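Long-range contacts in MAU2 chromatid cohesion factor homolog (Saccharomyces cerevisiae, PDB 4XDN), which partners SCC2 in the complex that cohesin needs to associate with chromosomes, and so takes part in sister chromatid cohesion: residues 247-255 with 288-299; 334-345 with 391-399. All blocks are in the same frame, centred on the assembly; numbering follows the deposited sequence.

Interaction 1 (247-255 with 288-299); sequences TVGPELYAW and SLVTNEGKGCVI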
loop_
_atom_site.group_PDB
_atom_site.type_symbol
_atom_site.label_atom_id
_atom_site.label_comp_id
_atom_site.label_asym_id
_atom_site.label_seq_id
_atom_site.Cartn_x
_atom_site.Cartn_y
_atom_site.Cartn_z
ATOM N N THR A 247 -23.624 -7.714 9.956
ATOM C CA THR A 247 -24.270 -7.061 8.823
ATOM C C THR A 247 -23.376 -7.157 7.592
ATOM O O THR A 247 -23.857 -7.307 6.469
ATOM C CB THR A 247 -24.574 -5.572 9.112
ATOM O OG1 THR A 247 -25.503 -5.469 10.197
ATOM C CG2 THR A 247 -25.167 -4.886 7.886
ATOM N N VAL A 248 -22.070 -7.081 7.818
ATOM C CA VAL A 248 -21.109 -6.943 6.732
ATOM C C VAL A 248 -20.471 -8.285 6.362
ATOM O O VAL A 248 -19.984 -8.461 5.245
ATOM C CB VAL A 248 -20.020 -5.903 7.116
ATOM C CG1 VAL A 248 -18.764 -6.573 7.691
ATOM C CG2 VAL A 248 -19.682 -5.024 5.926
ATOM N N GLY A 249 -20.490 -9.232 7.294
ATOM C CA GLY A 249 -19.892 -10.537 7.075
ATOM C C GLY A 249 -18.442 -10.587 7.532
ATOM O O GLY A 249 -17.785 -9.550 7.631
ATOM N N PRO A 250 -17.929 -11.797 7.803
ATOM C CA PRO A 250 -16.580 -11.967 8.360
ATOM C C PRO A 250 -15.457 -11.527 7.417
ATOM O O PRO A 250 -14.414 -11.077 7.891
ATOM C CB PRO A 250 -16.504 -13.473 8.631
ATOM C CG PRO A 250 -17.485 -14.082 7.700
ATOM C CD PRO A 250 -18.595 -13.089 7.567
ATOM N N GLU A 251 -15.664 -11.649 6.109
ATOM C CA GLU A 251 -14.644 -11.243 5.147
ATOM C C GLU A 251 -14.408 -9.734 5.199
ATOM O O GLU A 251 -13.279 -9.280 5.386
ATOM C CB GLU A 251 -15.035 -11.662 3.729
ATOM C CG GLU A 251 -14.948 -13.163 3.474
ATOM C CD GLU A 251 -16.120 -13.937 4.057
ATOM O OE1 GLU A 251 -17.264 -13.435 3.995
ATOM O OE2 GLU A 251 -15.896 -15.050 4.574
ATOM N N LEU A 252 -15.478 -8.960 5.040
ATOM C CA LEU A 252 -15.362 -7.507 5.027
ATOM C C LEU A 252 -14.957 -6.963 6.395
ATOM O O LEU A 252 -14.302 -5.926 6.483
ATOM C CB LEU A 252 -16.678 -6.867 4.578
ATOM C CG LEU A 252 -17.055 -7.058 3.104
ATOM C CD1 LEU A 252 -18.437 -6.474 2.828
ATOM C CD2 LEU A 252 -16.019 -6.431 2.179
ATOM N N TYR A 253 -15.339 -7.658 7.463
ATOM C CA TYR A 253 -14.974 -7.210 8.802
ATOM C C TYR A 253 -13.478 -7.405 9.041
ATOM O O TYR A 253 -12.847 -6.610 9.734
ATOM C CB TYR A 253 -15.777 -7.950 9.871
ATOM C CG TYR A 253 -15.716 -7.269 11.221
ATOM C CD1 TYR A 253 -16.549 -6.198 11.516
ATOM C CD2 TYR A 253 -14.816 -7.686 12.194
ATOM C CE1 TYR A 253 -16.494 -5.567 12.747
ATOM C CE2 TYR A 253 -14.753 -7.060 13.425
ATOM C CZ TYR A 253 -15.594 -6.001 13.695
ATOM O OH TYR A 253 -15.539 -5.374 14.920
ATOM N N ALA A 254 -12.911 -8.461 8.468
ATOM C CA ALA A 254 -11.470 -8.681 8.547
ATOM C C ALA A 254 -10.741 -7.514 7.893
ATOM O O ALA A 254 -9.671 -7.101 8.342
ATOM C CB ALA A 254 -11.089 -9.992 7.881
ATOM N N TRP A 255 -11.340 -6.986 6.830
ATOM C CA TRP A 255 -10.793 -5.840 6.117
ATOM C C TRP A 255 -10.876 -4.599 6.995
ATOM O O TRP A 255 -9.957 -3.784 7.020
ATOM C CB TRP A 255 -11.551 -5.626 4.804
ATOM C CG TRP A 255 -10.955 -4.601 3.890
ATOM C CD1 TRP A 255 -9.708 -4.056 3.963
ATOM C CD2 TRP A 255 -11.592 -3.996 2.756
ATOM N NE1 TRP A 255 -9.527 -3.150 2.945
ATOM C CE2 TRP A 255 -10.670 -3.095 2.190
ATOM C CE3 TRP A 255 -12.853 -4.133 2.164
ATOM C CZ2 TRP A 255 -10.966 -2.333 1.061
ATOM C CZ3 TRP A 255 -13.146 -3.374 1.043
ATOM C CH2 TRP A 255 -12.207 -2.486 0.504
ATOM N N SER A 288 -15.392 -19.601 9.588
ATOM C CA SER A 288 -16.175 -18.933 8.552
ATOM C C SER A 288 -15.303 -18.576 7.356
ATOM O O SER A 288 -15.710 -18.749 6.211
ATOM C CB SER A 288 -16.843 -17.672 9.104
ATOM O OG SER A 288 -17.919 -17.996 9.966
ATOM N N LEU A 289 -14.100 -18.082 7.630
ATOM C CA LEU A 289 -13.179 -17.692 6.570
ATOM C C LEU A 289 -12.630 -18.905 5.830
ATOM O O LEU A 289 -12.426 -18.859 4.617
ATOM C CB LEU A 289 -12.024 -16.869 7.143
ATOM C CG LEU A 289 -12.405 -15.537 7.795
ATOM C CD1 LEU A 289 -11.174 -14.877 8.397
ATOM C CD2 LEU A 289 -13.077 -14.605 6.795
ATOM N N VAL A 290 -12.392 -19.989 6.562
ATOM C CA VAL A 290 -11.814 -21.196 5.978
ATOM C C VAL A 290 -12.829 -21.920 5.093
ATOM O O VAL A 290 -12.500 -22.340 3.983
ATOM C CB VAL A 290 -11.300 -22.158 7.076
ATOM C CG1 VAL A 290 -10.824 -23.479 6.473
ATOM C CG2 VAL A 290 -10.170 -21.504 7.860
ATOM N N THR A 291 -14.058 -22.063 5.582
ATOM C CA THR A 291 -15.104 -22.745 4.823
ATOM C C THR A 291 -15.563 -21.908 3.630
ATOM O O THR A 291 -16.038 -22.446 2.629
ATOM C CB THR A 291 -16.330 -23.070 5.703
ATOM O OG1 THR A 291 -16.844 -21.865 6.284
ATOM C CG2 THR A 291 -15.961 -24.049 6.809
ATOM N N ASN A 292 -15.415 -20.591 3.746
ATOM C CA ASN A 292 -15.831 -19.667 2.696
ATOM C C ASN A 292 -14.691 -19.347 1.727
ATOM O O ASN A 292 -14.877 -18.613 0.756
ATOM C CB ASN A 292 -16.368 -18.376 3.323
ATOM C CG ASN A 292 -16.931 -17.414 2.296
ATOM O OD1 ASN A 292 -16.297 -16.414 1.956
ATOM N ND2 ASN A 292 -18.123 -17.714 1.791
ATOM N N GLU A 293 -13.516 -19.911 1.988
ATOM C CA GLU A 293 -12.335 -19.617 1.185
ATOM C C GLU A 293 -12.548 -19.942 -0.292
ATOM O O GLU A 293 -12.910 -21.065 -0.648
ATOM C CB GLU A 293 -11.126 -20.388 1.720
ATOM C CG GLU A 293 -9.851 -20.153 0.920
ATOM C CD GLU A 293 -8.584 -20.393 1.724
ATOM O OE1 GLU A 293 -7.486 -20.216 1.157
ATOM O OE2 GLU A 293 -8.680 -20.753 2.917
ATOM N N GLY A 294 -12.329 -18.940 -1.142
ATOM C CA GLY A 294 -12.449 -19.098 -2.580
ATOM C C GLY A 294 -13.722 -18.490 -3.136
ATOM O O GLY A 294 -13.718 -17.905 -4.219
ATOM N N LYS A 295 -14.814 -18.623 -2.391
ATOM C CA LYS A 295 -16.119 -18.168 -2.860
ATOM C C LYS A 295 -16.285 -16.651 -2.752
ATOM O O LYS A 295 -17.290 -16.098 -3.202
ATOM C CB LYS A 295 -17.233 -18.873 -2.078
ATOM C CG LYS A 295 -17.845 -20.069 -2.792
ATOM C CD LYS A 295 -18.587 -19.631 -4.051
ATOM C CE LYS A 295 -19.617 -20.657 -4.496
ATOM N NZ LYS A 295 -19.001 -21.835 -5.166
ATOM N N GLY A 296 -15.301 -15.979 -2.160
ATOM C CA GLY A 296 -15.318 -14.528 -2.072
ATOM C C GLY A 296 -16.433 -13.988 -1.197
ATOM O O GLY A 296 -17.039 -14.723 -0.419
ATOM N N CYS A 297 -16.698 -12.692 -1.332
ATOM C CA CYS A 297 -17.757 -12.023 -0.581
ATOM C C CYS A 297 -18.824 -11.476 -1.525
ATOM O O CYS A 297 -18.525 -10.670 -2.402
ATOM C CB CYS A 297 -17.177 -10.890 0.268
ATOM S SG CYS A 297 -18.417 -9.829 1.039
ATOM N N VAL A 298 -20.066 -11.914 -1.340
ATOM C CA VAL A 298 -21.171 -11.465 -2.183
ATOM C C VAL A 298 -22.026 -10.434 -1.452
ATOM O O VAL A 298 -22.658 -10.738 -0.440
ATOM C CB VAL A 298 -22.058 -12.645 -2.626
ATOM C CG1 VAL A 298 -23.214 -12.159 -3.495
ATOM C CG2 VAL A 298 -21.228 -13.665 -3.385
ATOM N N ILE A 299 -22.032 -9.211 -1.974
ATOM C CA ILE A 299 -22.870 -8.146 -1.438
ATOM C C ILE A 299 -24.176 -8.070 -2.219
ATOM O O ILE A 299 -24.202 -7.599 -3.355
ATOM C CB ILE A 299 -22.162 -6.779 -1.497
ATOM C CG1 ILE A 299 -20.891 -6.808 -0.645
ATOM C CG2 ILE A 299 -23.100 -5.668 -1.015
ATOM C CD1 ILE A 299 -20.017 -5.582 -0.791
#

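Interaction 2 (334-345 with 391-399); sequences VNCYDEKGNFSR and VWEQTLLKG. With SO4 (sulfate ion), chain F.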
loop_
_atom_site.group_PDB
_atom_site.type_symbol
_atom_site.label_atom_id
_atom_site.label_comp_id
_atom_site.label_asym_id
_atom_site.label_seq_id
_atom_site.Cartn_x
_atom_site.Cartn_y
_atom_site.Cartn_z
ATOM N N VAL A 334 10.768 0.435 14.968
ATOM C CA VAL A 334 11.334 1.631 15.586
ATOM C C VAL A 334 11.833 1.337 16.998
ATOM O O VAL A 334 12.794 1.947 17.462
ATOM C CB VAL A 334 10.298 2.788 15.623
ATOM C CG1 VAL A 334 9.123 2.449 16.541
ATOM C CG2 VAL A 334 10.960 4.090 16.043
ATOM N N ASN A 335 11.190 0.389 17.672
ATOM C CA ASN A 335 11.614 -0.011 19.009
ATOM C C ASN A 335 13.022 -0.612 18.971
ATOM O O ASN A 335 13.862 -0.292 19.813
ATOM C CB ASN A 335 10.620 -1.003 19.613
ATOM C CG ASN A 335 9.236 -0.409 19.792
ATOM O OD1 ASN A 335 8.393 -0.471 18.896
ATOM N ND2 ASN A 335 8.996 0.167 20.963
ATOM N N CYS A 336 13.253 -1.499 18.005
ATOM C CA CYS A 336 14.602 -1.894 17.576
ATOM C C CYS A 336 15.394 -2.766 18.556
ATOM O O CYS A 336 15.646 -3.937 18.282
ATOM C CB CYS A 336 15.420 -0.638 17.257
ATOM S SG CYS A 336 17.080 -0.962 16.651
ATOM N N TYR A 337 15.805 -2.195 19.684
ATOM C CA TYR A 337 16.780 -2.842 20.566
ATOM C C TYR A 337 16.141 -3.620 21.719
ATOM O O TYR A 337 16.779 -4.486 22.319
ATOM C CB TYR A 337 17.738 -1.792 21.136
ATOM C CG TYR A 337 17.050 -0.772 22.013
ATOM C CD1 TYR A 337 16.454 0.356 21.463
ATOM C CD2 TYR A 337 16.988 -0.940 23.387
ATOM C CE1 TYR A 337 15.818 1.285 22.257
ATOM C CE2 TYR A 337 16.354 -0.014 24.190
ATOM C CZ TYR A 337 15.773 1.096 23.620
ATOM O OH TYR A 337 15.143 2.019 24.419
ATOM N N ASP A 338 14.887 -3.301 22.027
ATOM C CA ASP A 338 14.192 -3.896 23.165
ATOM C C ASP A 338 13.422 -5.156 22.760
ATOM O O ASP A 338 13.623 -5.693 21.670
ATOM C CB ASP A 338 13.242 -2.871 23.781
ATOM C CG ASP A 338 12.157 -2.438 22.817
ATOM O OD1 ASP A 338 12.315 -2.696 21.604
ATOM O OD2 ASP A 338 11.154 -1.842 23.264
ATOM N N GLU A 339 12.543 -5.618 23.645
ATOM C CA GLU A 339 11.764 -6.830 23.406
ATOM C C GLU A 339 10.891 -6.710 22.159
ATOM O O GLU A 339 10.730 -7.677 21.413
ATOM C CB GLU A 339 10.894 -7.161 24.629
ATOM C CG GLU A 339 9.688 -6.242 24.857
ATOM C CD GLU A 339 10.075 -4.822 25.229
ATOM O OE1 GLU A 339 11.117 -4.641 25.899
ATOM O OE2 GLU A 339 9.337 -3.886 24.854
ATOM N N LYS A 340 10.328 -5.526 21.935
ATOM C CA LYS A 340 9.502 -5.290 20.756
ATOM C C LYS A 340 10.323 -5.444 19.482
ATOM O O LYS A 340 9.872 -6.043 18.511
ATOM C CB LYS A 340 8.865 -3.899 20.807
ATOM C CG LYS A 340 7.587 -3.823 21.634
ATOM C CD LYS A 340 6.972 -2.431 21.571
ATOM C CE LYS A 340 5.573 -2.404 22.165
ATOM N NZ LYS A 340 5.561 -2.745 23.611
ATOM N N GLY A 341 11.536 -4.903 19.493
ATOM C CA GLY A 341 12.434 -5.033 18.361
ATOM C C GLY A 341 12.794 -6.483 18.096
ATOM O O GLY A 341 12.831 -6.920 16.946
ATOM N N ASN A 342 13.058 -7.231 19.164
ATOM C CA ASN A 342 13.380 -8.650 19.048
ATOM C C ASN A 342 12.255 -9.435 18.380
ATOM O O ASN A 342 12.506 -10.411 17.672
ATOM C CB ASN A 342 13.681 -9.245 20.425
ATOM C CG ASN A 342 15.064 -8.880 20.933
ATOM O OD1 ASN A 342 15.750 -8.038 20.355
ATOM N ND2 ASN A 342 15.479 -9.516 22.022
ATOM N N PHE A 343 11.016 -9.007 18.613
ATOM C CA PHE A 343 9.861 -9.627 17.970
ATOM C C PHE A 343 10.002 -9.551 16.453
ATOM O O PHE A 343 9.809 -10.544 15.753
ATOM C CB PHE A 343 8.563 -8.946 18.424
ATOM C CG PHE A 343 7.319 -9.521 17.807
ATOM C CD1 PHE A 343 6.899 -9.114 16.551
ATOM C CD2 PHE A 343 6.559 -10.458 18.489
ATOM C CE1 PHE A 343 5.754 -9.638 15.983
ATOM C CE2 PHE A 343 5.412 -10.984 17.927
ATOM C CZ PHE A 343 5.009 -10.573 16.673
ATOM N N SER A 344 10.348 -8.368 15.953
ATOM C CA SER A 344 10.498 -8.146 14.518
ATOM C C SER A 344 11.583 -9.037 13.921
ATOM O O SER A 344 11.354 -9.711 12.916
ATOM C CB SER A 344 10.823 -6.678 14.234
ATOM O OG SER A 344 9.743 -5.836 14.594
ATOM N N ARG A 345 12.759 -9.030 14.541
ATOM C CA ARG A 345 13.879 -9.846 14.083
ATOM C C ARG A 345 13.527 -11.329 14.064
ATOM O O ARG A 345 14.125 -12.103 13.316
ATOM C CB ARG A 345 15.109 -9.624 14.968
ATOM C CG ARG A 345 16.032 -8.513 14.493
ATOM C CD ARG A 345 17.259 -8.395 15.390
ATOM N NE ARG A 345 16.906 -7.978 16.744
ATOM C CZ ARG A 345 16.663 -6.721 17.107
ATOM N NH1 ARG A 345 16.731 -5.738 16.217
ATOM N NH2 ARG A 345 16.347 -6.447 18.365
ATOM N N VAL A 391 16.720 -4.857 6.915
ATOM C CA VAL A 391 17.803 -3.905 6.722
ATOM C C VAL A 391 17.544 -2.632 7.522
ATOM O O VAL A 391 18.459 -2.087 8.140
ATOM C CB VAL A 391 17.979 -3.567 5.221
ATOM C CG1 VAL A 391 18.954 -2.398 5.005
ATOM C CG2 VAL A 391 18.458 -4.794 4.467
ATOM N N TRP A 392 16.300 -2.164 7.525
ATOM C CA TRP A 392 15.981 -0.927 8.221
ATOM C C TRP A 392 16.196 -1.068 9.722
ATOM O O TRP A 392 16.765 -0.179 10.357
ATOM C CB TRP A 392 14.542 -0.490 7.950
ATOM C CG TRP A 392 14.321 0.936 8.343
ATOM C CD1 TRP A 392 13.981 1.403 9.578
ATOM C CD2 TRP A 392 14.450 2.087 7.500
ATOM N NE1 TRP A 392 13.884 2.775 9.557
ATOM C CE2 TRP A 392 14.167 3.218 8.292
ATOM C CE3 TRP A 392 14.775 2.271 6.152
ATOM C CZ2 TRP A 392 14.196 4.513 7.779
ATOM C CZ3 TRP A 392 14.803 3.559 5.646
ATOM C CH2 TRP A 392 14.517 4.663 6.459
ATOM N N GLU A 393 15.745 -2.181 10.290
ATOM C CA GLU A 393 15.878 -2.383 11.726
ATOM C C GLU A 393 17.350 -2.509 12.119
ATOM O O GLU A 393 17.750 -2.055 13.188
ATOM C CB GLU A 393 15.106 -3.622 12.186
ATOM C CG GLU A 393 15.048 -3.737 13.706
ATOM C CD GLU A 393 14.246 -4.926 14.194
ATOM O OE1 GLU A 393 13.921 -5.812 13.375
ATOM O OE2 GLU A 393 13.945 -4.970 15.405
ATOM N N GLN A 394 18.148 -3.125 11.252
ATOM C CA GLN A 394 19.582 -3.251 11.491
ATOM C C GLN A 394 20.258 -1.887 11.449
ATOM O O GLN A 394 21.157 -1.608 12.244
ATOM C CB GLN A 394 20.224 -4.184 10.462
ATOM C CG GLN A 394 20.235 -5.649 10.871
ATOM C CD GLN A 394 21.072 -5.911 12.110
ATOM O OE1 GLN A 394 20.629 -6.584 13.041
ATOM N NE2 GLN A 394 22.292 -5.387 12.123
ATOM N N THR A 395 19.820 -1.043 10.520
ATOM C CA THR A 395 20.360 0.304 10.391
ATOM C C THR A 395 20.088 1.111 11.653
ATOM O O THR A 395 20.962 1.832 12.140
ATOM C CB THR A 395 19.763 1.036 9.168
ATOM O OG1 THR A 395 20.090 0.317 7.973
ATOM C CG2 THR A 395 20.310 2.454 9.055
ATOM N N LEU A 396 18.875 0.987 12.180
ATOM C CA LEU A 396 18.519 1.633 13.437
ATOM C C LEU A 396 19.384 1.114 14.579
ATOM O O LEU A 396 19.839 1.880 15.427
ATOM C CB LEU A 396 17.044 1.399 13.764
ATOM C CG LEU A 396 16.075 2.542 13.465
ATOM C CD1 LEU A 396 14.644 2.059 13.624
ATOM C CD2 LEU A 396 16.343 3.727 14.381
ATOM N N LEU A 397 19.606 -0.197 14.592
ATOM C CA LEU A 397 20.331 -0.839 15.680
ATOM C C LEU A 397 21.820 -0.513 15.650
ATOM O O LEU A 397 22.416 -0.231 16.688
ATOM C CB LEU A 397 20.133 -2.358 15.624
ATOM C CG LEU A 397 20.838 -3.175 16.712
ATOM C CD1 LEU A 397 20.296 -2.831 18.093
ATOM C CD2 LEU A 397 20.705 -4.670 16.433
ATOM N N LYS A 398 22.413 -0.540 14.458
ATOM C CA LYS A 398 23.868 -0.469 14.320
ATOM C C LYS A 398 24.383 0.911 13.911
ATOM O O LYS A 398 25.552 1.231 14.131
ATOM C CB LYS A 398 24.343 -1.507 13.300
ATOM C CG LYS A 398 24.025 -2.947 13.682
ATOM C CD LYS A 398 24.609 -3.291 15.041
ATOM C CE LYS A 398 24.681 -4.793 15.264
ATOM N NZ LYS A 398 25.410 -5.116 16.525
ATOM N N GLY A 399 23.521 1.725 13.314
ATOM C CA GLY A 399 23.933 3.032 12.837
ATOM C C GLY A 399 24.802 2.923 11.598
ATOM O O GLY A 399 25.796 3.635 11.454
HETATM S S SO4 F . 6.148 1.632 22.774
HETATM O O1 SO4 F . 6.434 0.711 23.869
HETATM O O2 SO4 F . 5.075 1.084 21.950
HETATM O O3 SO4 F . 5.731 2.921 23.321
HETATM O O4 SO4 F . 7.345 1.822 21.960
HETATM O O HOH W 1 17.815 -5.673 13.663
#

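Interaction 1 (247-255 with 288-299)
Glu251 points from the first turn of helix 250-266 into the bend that joins helix 272-291 to strand 297-302. Its chain turns at chi2 (78°) and brings the carboxylate past Leu289, the two side chains running in opposite directions, with Glu251 OE2 3.6 Å from Leu289 CD2. The carboxylate then reaches the side chain of Asn292, its plane turned 36° from the amide. Closer to the backbone, Glu251 CB lies 4.1 Å from Cys297 CB. An alanine here would remove the carboxylate and would probably leave a gap between Leu289 and Asn292, and the Asn292 side chain without its neighbour. Pro250 lies beside the other helix, with Pro250 CG 3.9 Å from Ser288 CB and Pro250 CB 4.0 Å from Leu289 CD2. Leu252 CG rests on Cys297 SG at 3.7 Å, and Leu252 CD1 meets Ile299 CD1 at 4.0 Å, leucine and isoleucine crossing at about a right angle. Phe315 also touches Glu251, Leu252 and Cys297. The type II turn from Asn292 to Lys295 leads into strand segment 297-299, whose axis runs at 101° to that of 250-255. The arrangement is a helical hairpin followed by a two-stranded antiparallel beta hairpin in a mostly helical array.

Interaction 2 (334-345 with 391-399)
Glu393 reaches across to the first turns of helix 339-360 and meets Arg345. The carboxylate stands on an extended chain, with CG anti to the backbone N (chi1 -171°). Glu393 OE2 and Arg345 NH1 form a salt bridge of 3.0 Å. The oxygen lies well out of the guanidinium plane, so charge alone holds the pair. Glu393 OE2 is also 2.7 Å from Gly341 O. Two acceptors so close probably favour a proton on the carboxyl group, while Arg345 would work against it. Glu393 OE1 rests 3.3 Å from Ser344 CB. Beside this polar patch, Cys336 SG packs on Leu397 CB at 3.5 Å and on Leu396 CB. The helices are neighbours in the helical array of Scc4, and segments 339-345 and 391-398 run roughly antiparallel, crossing at -144°. In-plane bonds fix the rotation of the Arg345 guanidinium. Arg345 NH1 and NH2 both grip Cys336 O end-on, Arg345 NH2 at 2.6 Å, and NH2 also bonds Asn342 OD1. Water 1 links Arg345 NH1 to Gln394 OE1. Further back, Asp338 is the N-cap of the helix, Asp338 OD1 accepting from Gly341 N at 3.2 Å. Ser344 OG bonds Ser329 O of helix 317-331. Asn335 ND2 bonds O4 of a sulfate at 2.5 Å, an ion probably from the crystallisation liquor that Lys559 and Lys560 also hold. Trp392 NE1 bonds the backbone of another protein chain.

Overall arrangement
The two contacts follow one another along the chain and share no helix or strand. Their centres are about 35 Å apart, and their nearest atoms about 17 Å. Interaction 1 is the more buried. It joins a helix start to a helix end and a beta strand through mostly apolar side chains, with one buried carboxylate, Glu251, among them. Interaction 2 joins two helices and the loop ahead of one of them, and is only partly buried. A salt bridge and a bridging water cross it beside the apolar packing, and a carbonyl gripped within 334-345 fixes the arginine. Both contacts have residues near another protein chain: Trp255 packs on it at interaction 1, while Val334, Trp392 and Leu396 meet it at interaction 2.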